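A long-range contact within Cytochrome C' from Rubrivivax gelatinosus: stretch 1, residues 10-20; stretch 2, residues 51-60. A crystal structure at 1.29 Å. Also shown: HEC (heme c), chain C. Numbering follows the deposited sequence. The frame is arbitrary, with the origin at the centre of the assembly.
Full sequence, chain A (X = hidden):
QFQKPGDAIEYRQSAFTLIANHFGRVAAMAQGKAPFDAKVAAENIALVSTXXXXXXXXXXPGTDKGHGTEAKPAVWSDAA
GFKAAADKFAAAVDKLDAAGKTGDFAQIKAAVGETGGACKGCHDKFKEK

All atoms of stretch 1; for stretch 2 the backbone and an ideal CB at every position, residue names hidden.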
ATOM      1  N   GLU A  10     -11.872   3.186  -0.158  1.00 14.15           N
ATOM      2  CA  GLU A  10     -10.989   2.584  -1.153  1.00 14.38           C
ATOM      3  C   GLU A  10      -9.569   2.489  -0.598  1.00 13.12           C
ATOM      4  O   GLU A  10      -8.827   1.552  -0.902  1.00 12.77           O
ATOM      5  CB  GLU A  10     -10.996   3.402  -2.431  1.00 15.89           C
ATOM      6  CG  GLU A  10     -12.279   3.368  -3.252  1.00 19.65           C
ATOM      7  CD  GLU A  10     -12.067   4.101  -4.581  1.00 21.26           C
ATOM      8  OE1 GLU A  10     -11.471   3.497  -5.480  1.00 32.02           O
ATOM      9  OE2 GLU A  10     -12.406   5.279  -4.729  1.00 28.18           O
ATOM     10  N   TYR A  11      -9.151   3.481   0.194  1.00 13.18           N
ATOM     11  CA  TYR A  11      -7.802   3.481   0.795  1.00 12.02           C
ATOM     12  C   TYR A  11      -7.642   2.320   1.735  1.00 11.74           C
ATOM     13  O   TYR A  11      -6.659   1.581   1.649  1.00 12.08           O
ATOM     14  CB  TYR A  11      -7.627   4.785   1.546  1.00 12.92           C
ATOM     15  CG  TYR A  11      -6.299   4.943   2.253  1.00 12.78           C
ATOM     16  CD1 TYR A  11      -5.250   5.633   1.652  1.00 12.64           C
ATOM     17  CD2 TYR A  11      -6.116   4.470   3.536  1.00 12.40           C
ATOM     18  CE1 TYR A  11      -4.021   5.827   2.319  1.00 12.33           C
ATOM     19  CE2 TYR A  11      -4.903   4.658   4.211  1.00 12.75           C
ATOM     20  CZ  TYR A  11      -3.870   5.304   3.596  1.00 11.65           C
ATOM     21  OH  TYR A  11      -2.691   5.473   4.277  1.00 12.19           O
ATOM     22  N   ARG A  12      -8.584   2.112   2.660  1.00 11.67           N
ATOM     23  CA  ARG A  12      -8.387   1.037   3.622  1.00 12.31           C
ATOM     24  C   ARG A  12      -8.456  -0.324   2.926  1.00 12.01           C
ATOM     25  O   ARG A  12      -7.670  -1.230   3.243  1.00 12.35           O
ATOM     26  CB  ARG A  12      -9.394   1.154   4.767  1.00 12.48           C
ATOM     27  CG  ARG A  12     -10.869   0.873   4.447  1.00 13.32           C
ATOM     28  CD  ARG A  12     -11.758   1.680   5.366  1.00 13.97           C
ATOM     29  NE  ARG A  12     -13.161   1.249   5.239  1.00 14.57           N
ATOM     30  CZ  ARG A  12     -14.183   1.973   5.679  1.00 14.37           C
ATOM     31  NH1 ARG A  12     -13.950   3.148   6.226  1.00 15.84           N
ATOM     32  NH2 ARG A  12     -15.443   1.533   5.612  1.00 16.41           N
ATOM     33  N   GLN A  13      -9.368  -0.487   1.972  1.00 12.43           N
ATOM     34  CA  GLN A  13      -9.395  -1.723   1.213  1.00 12.71           C
ATOM     35  C   GLN A  13      -8.084  -1.983   0.517  1.00 12.01           C
ATOM     36  O   GLN A  13      -7.589  -3.116   0.522  1.00 12.30           O
ATOM     37  CB  GLN A  13     -10.540  -1.676   0.188  1.00 12.97           C
ATOM     38  CG  GLN A  13     -11.939  -1.747   0.821  1.00 14.21           C
ATOM     39  CD  GLN A  13     -13.066  -1.462  -0.145  1.00 15.91           C
ATOM     40  OE1 GLN A  13     -12.842  -0.949  -1.252  1.00 19.20           O
ATOM     41  NE2 GLN A  13     -14.281  -1.806   0.263  1.00 17.63           N
ATOM     42  N   SER A  14      -7.558  -0.968  -0.138  1.00 11.62           N
ATOM     43  CA  SER A  14      -6.287  -1.080  -0.846  1.00 11.44           C
ATOM     44  C   SER A  14      -5.168  -1.475   0.109  1.00 10.86           C
ATOM     45  O   SER A  14      -4.356  -2.346  -0.211  1.00 11.56           O
ATOM     46  CB  SER A  14      -5.986   0.255  -1.510  1.00 11.52           C
ATOM     47  OG  SER A  14      -6.889   0.532  -2.572  1.00 12.55           O
ATOM     48  N   ALA A  15      -5.071  -0.827   1.268  1.00 11.03           N
ATOM     49  CA  ALA A  15      -4.046  -1.203   2.215  1.00 10.90           C
ATOM     50  C   ALA A  15      -4.192  -2.637   2.670  1.00 11.02           C
ATOM     51  O   ALA A  15      -3.195  -3.363   2.753  1.00 11.16           O
ATOM     52  CB  ALA A  15      -4.011  -0.238   3.379  1.00 11.84           C
ATOM     53  N   PHE A  16      -5.407  -3.069   2.984  1.00 11.34           N
ATOM     54  CA  PHE A  16      -5.613  -4.462   3.382  1.00 11.33           C
ATOM     55  C   PHE A  16      -5.220  -5.441   2.293  1.00 11.58           C
ATOM     56  O   PHE A  16      -4.653  -6.469   2.603  1.00 11.57           O
ATOM     57  CB  PHE A  16      -7.059  -4.708   3.812  1.00 12.38           C
ATOM     58  CG  PHE A  16      -7.399  -4.166   5.179  1.00 13.00           C
ATOM     59  CD1 PHE A  16      -6.649  -4.465   6.290  1.00 14.88           C
ATOM     60  CD2 PHE A  16      -8.495  -3.325   5.344  1.00 14.72           C
ATOM     61  CE1 PHE A  16      -7.001  -3.957   7.561  1.00 16.29           C
ATOM     62  CE2 PHE A  16      -8.871  -2.832   6.597  1.00 16.33           C
ATOM     63  CZ  PHE A  16      -8.132  -3.131   7.695  1.00 16.74           C
ATOM     64  N   THR A  17      -5.510  -5.120   1.037  1.00 11.86           N
ATOM     65  CA  THR A  17      -5.091  -5.995  -0.061  1.00 12.08           C
ATOM     66  C   THR A  17      -3.570  -6.144  -0.114  1.00 11.56           C
ATOM     67  O   THR A  17      -3.047  -7.235  -0.228  1.00 11.72           O
ATOM     68  CB  THR A  17      -5.629  -5.490  -1.393  1.00 12.52           C
ATOM     69  OG1 THR A  17      -7.049  -5.639  -1.396  1.00 14.53           O
ATOM     70  CG2 THR A  17      -5.053  -6.190  -2.599  1.00 14.71           C
ATOM     71  N   LEU A  18      -2.848  -5.028   0.013  1.00 11.17           N
ATOM     72  CA  LEU A  18      -1.383  -5.118  -0.011  1.00 10.55           C
ATOM     73  C   LEU A  18      -0.851  -5.861   1.203  1.00 10.62           C
ATOM     74  O   LEU A  18       0.081  -6.674   1.082  1.00 11.08           O
ATOM     75  CB  LEU A  18      -0.776  -3.727  -0.114  1.00 11.76           C
ATOM     76  CG  LEU A  18      -1.113  -2.914  -1.371  1.00 13.23           C
ATOM     77  CD1 LEU A  18      -0.249  -1.667  -1.379  1.00 17.13           C
ATOM     78  CD2 LEU A  18      -0.906  -3.586  -2.659  1.00 15.75           C
ATOM     79  N   ILE A  19      -1.436  -5.620   2.379  1.00 10.88           N
ATOM     80  CA  ILE A  19      -1.042  -6.335   3.580  1.00 11.50           C
ATOM     81  C   ILE A  19      -1.242  -7.827   3.380  1.00 11.26           C
ATOM     82  O   ILE A  19      -0.345  -8.634   3.691  1.00 11.71           O
ATOM     83  CB  ILE A  19      -1.851  -5.833   4.799  1.00 11.97           C
ATOM     84  CG1 ILE A  19      -1.433  -4.413   5.176  1.00 11.84           C
ATOM     85  CG2 ILE A  19      -1.724  -6.811   5.988  1.00 13.20           C
ATOM     86  CD1 ILE A  19      -2.417  -3.726   6.120  1.00 13.37           C
ATOM     87  N   ALA A  20      -2.419  -8.214   2.870  1.00 12.10           N
ATOM     88  CA  ALA A  20      -2.682  -9.639   2.707  1.00 11.83           C
ATOM     89  C   ALA A  20      -1.690 -10.279   1.750  1.00 11.78           C
ATOM     90  O   ALA A  20      -1.230 -11.403   1.987  1.00 11.63           O
ATOM     91  CB  ALA A  20      -4.117  -9.833   2.204  1.00 13.93           C
ATOM     92  N   UNK A  51       2.744  -1.023   6.079  1.00 12.34           N
ATOM     93  CA  UNK A  51       1.355  -0.963   5.626  1.00 13.12           C
ATOM     94  C   UNK A  51       0.347  -1.094   6.747  1.00 12.79           C
ATOM     95  O   UNK A  51      -0.755  -0.537   6.664  1.00 13.17           O
ATOM     96  CB  UNK A  51       1.099  -2.062   4.593  1.00 13.12           C
ATOM     97  N   UNK A  52       0.707  -1.832   7.787  1.00 13.29           N
ATOM     98  CA  UNK A  52      -0.221  -2.140   8.870  1.00 13.63           C
ATOM     99  C   UNK A  52      -0.664  -0.909   9.592  1.00 14.35           C
ATOM    100  O   UNK A  52      -1.692  -0.952  10.261  1.00 15.53           O
ATOM    101  CB  UNK A  52       0.413  -3.115   9.864  1.00 13.63           C
ATOM    102  N   UNK A  53       0.117   0.172   9.467  1.00 15.21           N
ATOM    103  CA  UNK A  53      -0.160   1.446  10.147  1.00 17.60           C
ATOM    104  C   UNK A  53      -1.138   2.326   9.375  1.00 16.39           C
ATOM    105  O   UNK A  53      -1.462   3.431   9.821  1.00 17.49           O
ATOM    106  CB  UNK A  53       1.145   2.213  10.369  1.00 17.60           C
ATOM    107  N   UNK A  54      -1.553   1.874   8.199  1.00 14.01           N
ATOM    108  CA  UNK A  54      -2.382   2.686   7.317  1.00 13.13           C
ATOM    109  C   UNK A  54      -3.918   2.450   7.400  1.00 12.93           C
ATOM    110  O   UNK A  54      -4.650   3.419   7.486  1.00 13.73           O
ATOM    111  CB  UNK A  54      -1.924   2.436   5.879  1.00 13.13           C
ATOM    112  N   UNK A  55      -4.434   1.227   7.239  1.00 12.59           N
ATOM    113  CA  UNK A  55      -5.875   1.140   6.988  1.00 12.84           C
ATOM    114  C   UNK A  55      -6.743   1.578   8.150  1.00 14.12           C
ATOM    115  O   UNK A  55      -7.883   2.001   7.935  1.00 14.57           O
ATOM    116  CB  UNK A  55      -6.242  -0.298   6.616  1.00 12.84           C
ATOM    117  N   UNK A  56      -6.270   1.371   9.377  1.00 14.99           N
ATOM    118  CA  UNK A  56      -7.103   1.619  10.548  1.00 16.81           C
ATOM    119  C   UNK A  56      -7.206   3.114  10.833  1.00 17.67           C
ATOM    120  O   UNK A  56      -8.008   3.493  11.661  1.00 20.40           O
ATOM    121  CB  UNK A  56      -6.543   0.885  11.768  1.00 16.81           C
ATOM    122  N   UNK A  57      -6.495   3.947  10.077  1.00 16.61           N
ATOM    123  CA  UNK A  57      -6.615   5.392  10.088  1.00 18.41           C
ATOM    124  C   UNK A  57      -7.734   5.907   9.204  1.00 17.67           C
ATOM    125  O   UNK A  57      -8.013   7.096   9.169  1.00 20.08           O
ATOM    126  CB  UNK A  57      -5.291   6.022   9.653  1.00 18.41           C
ATOM    127  N   UNK A  58      -8.400   5.006   8.500  1.00 16.25           N
ATOM    128  CA  UNK A  58      -9.356   5.346   7.407  1.00 15.48           C
ATOM    129  C   UNK A  58     -10.783   4.820   7.705  1.00 15.57           C
ATOM    130  O   UNK A  58     -11.551   4.536   6.802  1.00 15.19           O
ATOM    131  CB  UNK A  58      -8.863   4.763   6.081  1.00 15.48           C
ATOM    132  N   UNK A  59     -11.114   4.716   8.991  1.00 16.53           N
ATOM    133  CA  UNK A  59     -12.458   4.343   9.464  1.00 16.33           C
ATOM    134  C   UNK A  59     -13.056   5.499  10.294  1.00 17.71           C
ATOM    135  O   UNK A  59     -13.707   5.275  11.316  1.00 18.99           O
ATOM    136  CB  UNK A  59     -12.401   3.059  10.294  1.00 16.33           C
ATOM    137  N   UNK A  60     -12.835   6.718   9.836  1.00 18.75           N
ATOM    138  CA  UNK A  60     -13.365   7.885  10.493  1.00 20.18           C
ATOM    139  C   UNK A  60     -14.863   8.007  10.400  1.00 20.71           C
ATOM    140  O   UNK A  60     -15.556   7.205   9.759  1.00 20.27           O
ATOM    141  CB  UNK A  60     -12.717   9.142   9.909  1.00 20.18           C
TER
HETATM  142 FE   HEC C1129      -8.841  -6.985   7.285  1.00 14.80          FE
HETATM  143  CHA HEC C1129     -10.904  -5.949   4.743  1.00 14.88           C
HETATM  144  CHB HEC C1129      -6.955  -8.687   5.066  1.00 14.18           C
HETATM  145  CHC HEC C1129      -6.360  -7.349   9.642  1.00 15.21           C
HETATM  146  CHD HEC C1129     -10.661  -5.146   9.516  1.00 15.48           C
HETATM  147  NA  HEC C1129      -8.910  -7.233   5.293  1.00 14.54           N
HETATM  148  C1A HEC C1129      -9.867  -6.786   4.398  1.00 13.80           C
HETATM  149  C2A HEC C1129      -9.605  -7.306   3.082  1.00 14.33           C
HETATM  150  C3A HEC C1129      -8.502  -8.072   3.171  1.00 13.48           C
HETATM  151  C4A HEC C1129      -8.050  -8.019   4.549  1.00 14.09           C
HETATM  152  CMA HEC C1129      -7.768  -8.824   2.060  1.00 15.56           C
HETATM  153  CAA HEC C1129     -10.449  -7.038   1.840  1.00 15.49           C
HETATM  154  CBA HEC C1129     -10.013  -5.783   1.125  1.00 17.52           C
HETATM  155  CGA HEC C1129     -10.817  -5.681  -0.208  0.50 16.25           C
HETATM  156  O1A HEC C1129     -11.505  -6.650  -0.657  0.50 18.62           O
HETATM  157  O2A HEC C1129     -10.846  -4.623  -0.910  0.50 15.58           O
HETATM  158  NB  HEC C1129      -6.956  -7.811   7.347  1.00 13.68           N
HETATM  159  C1B HEC C1129      -6.472  -8.589   6.344  1.00 13.24           C
HETATM  160  C2B HEC C1129      -5.279  -9.247   6.820  1.00 13.93           C
HETATM  161  C3B HEC C1129      -5.095  -8.865   8.090  1.00 12.97           C
HETATM  162  C4B HEC C1129      -6.150  -7.945   8.442  1.00 13.79           C
HETATM  163  CMB HEC C1129      -4.411 -10.240   6.030  1.00 15.54           C
HETATM  164  CAB HEC C1129      -3.971  -9.251   9.038  1.00 14.54           C
HETATM  165  CBB HEC C1129      -2.623  -9.273   8.571  1.00 14.82           C
HETATM  166  NC  HEC C1129      -8.548  -6.345   9.135  1.00 14.22           N
HETATM  167  C1C HEC C1129      -7.490  -6.637   9.985  1.00 14.76           C
HETATM  168  C2C HEC C1129      -7.729  -6.148  11.321  1.00 15.16           C
HETATM  169  C3C HEC C1129      -8.928  -5.516  11.291  1.00 15.47           C
HETATM  170  C4C HEC C1129      -9.472  -5.658   9.944  1.00 15.24           C
HETATM  171  CMC HEC C1129      -6.752  -6.296  12.489  1.00 16.67           C
HETATM  172  CAC HEC C1129      -9.669  -4.783  12.455  1.00 16.66           C
HETATM  173  CBC HEC C1129      -8.958  -4.298  13.540  1.00 16.11           C
HETATM  174  ND  HEC C1129     -10.482  -5.753   7.152  1.00 15.42           N
HETATM  175  C1D HEC C1129     -11.110  -5.145   8.241  1.00 14.85           C
HETATM  176  C2D HEC C1129     -12.319  -4.493   7.790  1.00 15.45           C
HETATM  177  C3D HEC C1129     -12.382  -4.719   6.356  1.00 16.09           C
HETATM  178  C4D HEC C1129     -11.210  -5.508   6.001  1.00 14.57           C
HETATM  179  CMD HEC C1129     -13.309  -3.730   8.645  1.00 17.56           C
HETATM  180  CAD HEC C1129     -13.407  -4.194   5.392  1.00 16.26           C
HETATM  181  CBD HEC C1129     -12.897  -2.866   4.805  1.00 15.37           C
HETATM  182  CGD HEC C1129     -13.956  -2.272   3.887  1.00 15.24           C
HETATM  183  O1D HEC C1129     -14.215  -1.052   4.013  1.00 17.00           O
HETATM  184  O2D HEC C1129     -14.503  -3.005   2.986  1.00 16.44           O

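Stretch 1 is one helix, and the side chains of Y11, R12, A15, F16, L18 and I19 meet stretch 2, with heme c lying beyond F16.

Position 51 points toward the helix, its ideal CB 3.5 Å from CG1 of I19. With aliphatic groups around it, leucine, isoleucine or methionine would suit. It is leucine: L51 CB packs on I19, and L51 CD1 reaches within 3.8 Å of L18 CB.

Position 52 points away, so stretch 1 asks little of its side chain. It is S52, whose CA nevertheless lies 3.9 Å from I19 CD1. Position 53 also points away, with nothing of stretch 1 near its CB; a polar or charged residue fits, and K53 extends there.

Position 54 faces the helix, its ideal CB 3.5 Å from OH of Y11 and 4.2 Å from CB of A15. An aliphatic side chain could cover both. The residue is L54, packing its CB against Y11 CE2 at 4.0 Å.

At position 55 the backbone comes closest to the helix, with CA of R12 and CA of position 55 only 4.2 Å apart. Phi of -66° is compatible with proline, and the ideal CB sits 3.6 Å from CZ of F16, so a compact apolar group is favoured. P55 fills the place: its CB lies 3.7 Å from the centroid of the F16 ring, over the face opposite the heme.

Position 56 points away and tolerates many residues, but a long apolar chain could bend back. L56 does so, its CD2 4.2 Å from F16 CZ at the ring edge.

Position 57 points sideways, where small polar residues are among the options. T57 OG1 donates to L54 O at 2.7 Å and accepts from a water that also hydrogen-bonds Y11 OH.

Position 58 points toward the helix, its ideal CB 3.8 Å from CD2 of Y11 and 3.9 Å from CB of R12; so close an approach favours a small side chain. A58 complies, and its O accepts a 2.8 Å hydrogen bond from R12 NH1.

Position 59 has its ideal CB 4.4 Å from NH1 of R12; an acid could pair with that charge, or a flat ring could cover it. F59 stacks on the guanidinium, centres of the two groups 4.1 Å apart and planes at 10°, leaving R12 NE free to bond heme O1D at 2.8 Å.

Position 60 has nothing of stretch 1 within 5.5 Å of its ideal CB, so many residues would do; it is G60, which makes no contact.

Stretch 2, residues 51-60: LSKLPLTAFG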
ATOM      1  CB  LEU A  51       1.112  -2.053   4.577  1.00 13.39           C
ATOM      2  CG  LEU A  51       1.841  -1.953   3.236  1.00 14.45           C
ATOM      3  CD1 LEU A  51       1.856  -3.304   2.537  1.00 15.50           C
ATOM      4  CD2 LEU A  51       1.222  -0.882   2.364  1.00 18.11           C
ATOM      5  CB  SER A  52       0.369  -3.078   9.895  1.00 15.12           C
ATOM      6  OG  SER A  52       1.369  -2.441  10.668  1.00 17.66           O
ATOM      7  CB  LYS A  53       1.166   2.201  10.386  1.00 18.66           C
ATOM      8  CG  LYS A  53       2.121   1.362  11.276  1.00 21.46           C
ATOM      9  CD  LYS A  53       3.504   1.857  11.357  1.00 24.12           C
ATOM     10  CE  LYS A  53       4.277   1.040  12.347  1.00 27.17           C
ATOM     11  NZ  LYS A  53       5.686   1.497  12.377  1.00 33.13           N
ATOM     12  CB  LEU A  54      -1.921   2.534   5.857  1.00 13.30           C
ATOM     13  CG  LEU A  54      -0.430   2.768   5.596  1.00 13.60           C
ATOM     14  CD1 LEU A  54      -0.140   2.699   4.129  1.00 14.89           C
ATOM     15  CD2 LEU A  54      -0.030   4.154   6.221  1.00 16.86           C
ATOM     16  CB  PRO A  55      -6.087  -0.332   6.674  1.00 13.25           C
ATOM     17  CG  PRO A  55      -4.905  -1.049   7.314  1.00 13.23           C
ATOM     18  CD  PRO A  55      -3.767  -0.087   7.210  1.00 11.97           C
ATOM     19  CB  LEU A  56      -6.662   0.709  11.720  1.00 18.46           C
ATOM     20  CG  LEU A  56      -6.789  -0.794  11.389  1.00 19.70           C
ATOM     21  CD1 LEU A  56      -5.975  -1.746  12.230  1.00 22.20           C
ATOM     22  CD2 LEU A  56      -8.276  -1.239  11.453  1.00 22.93           C
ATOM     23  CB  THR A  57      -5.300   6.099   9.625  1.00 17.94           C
ATOM     24  OG1 THR A  57      -5.097   5.931   8.215  1.00 18.91           O
ATOM     25  CG2 THR A  57      -4.045   5.636  10.412  1.00 20.10           C
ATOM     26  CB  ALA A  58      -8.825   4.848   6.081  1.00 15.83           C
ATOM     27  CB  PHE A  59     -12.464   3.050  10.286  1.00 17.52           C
ATOM     28  CG  PHE A  59     -12.179   1.797   9.509  1.00 16.52           C
ATOM     29  CD1 PHE A  59     -13.212   1.030   9.000  1.00 17.66           C
ATOM     30  CD2 PHE A  59     -10.875   1.351   9.337  1.00 17.23           C
ATOM     31  CE1 PHE A  59     -12.946  -0.148   8.327  1.00 16.24           C
ATOM     32  CE2 PHE A  59     -10.607   0.183   8.682  1.00 15.33           C
ATOM     33  CZ  PHE A  59     -11.615  -0.561   8.152  1.00 15.97           C
TER
HETATM   34  O   HOH W   1      -3.199   7.191   6.372  1.00 22.27           O
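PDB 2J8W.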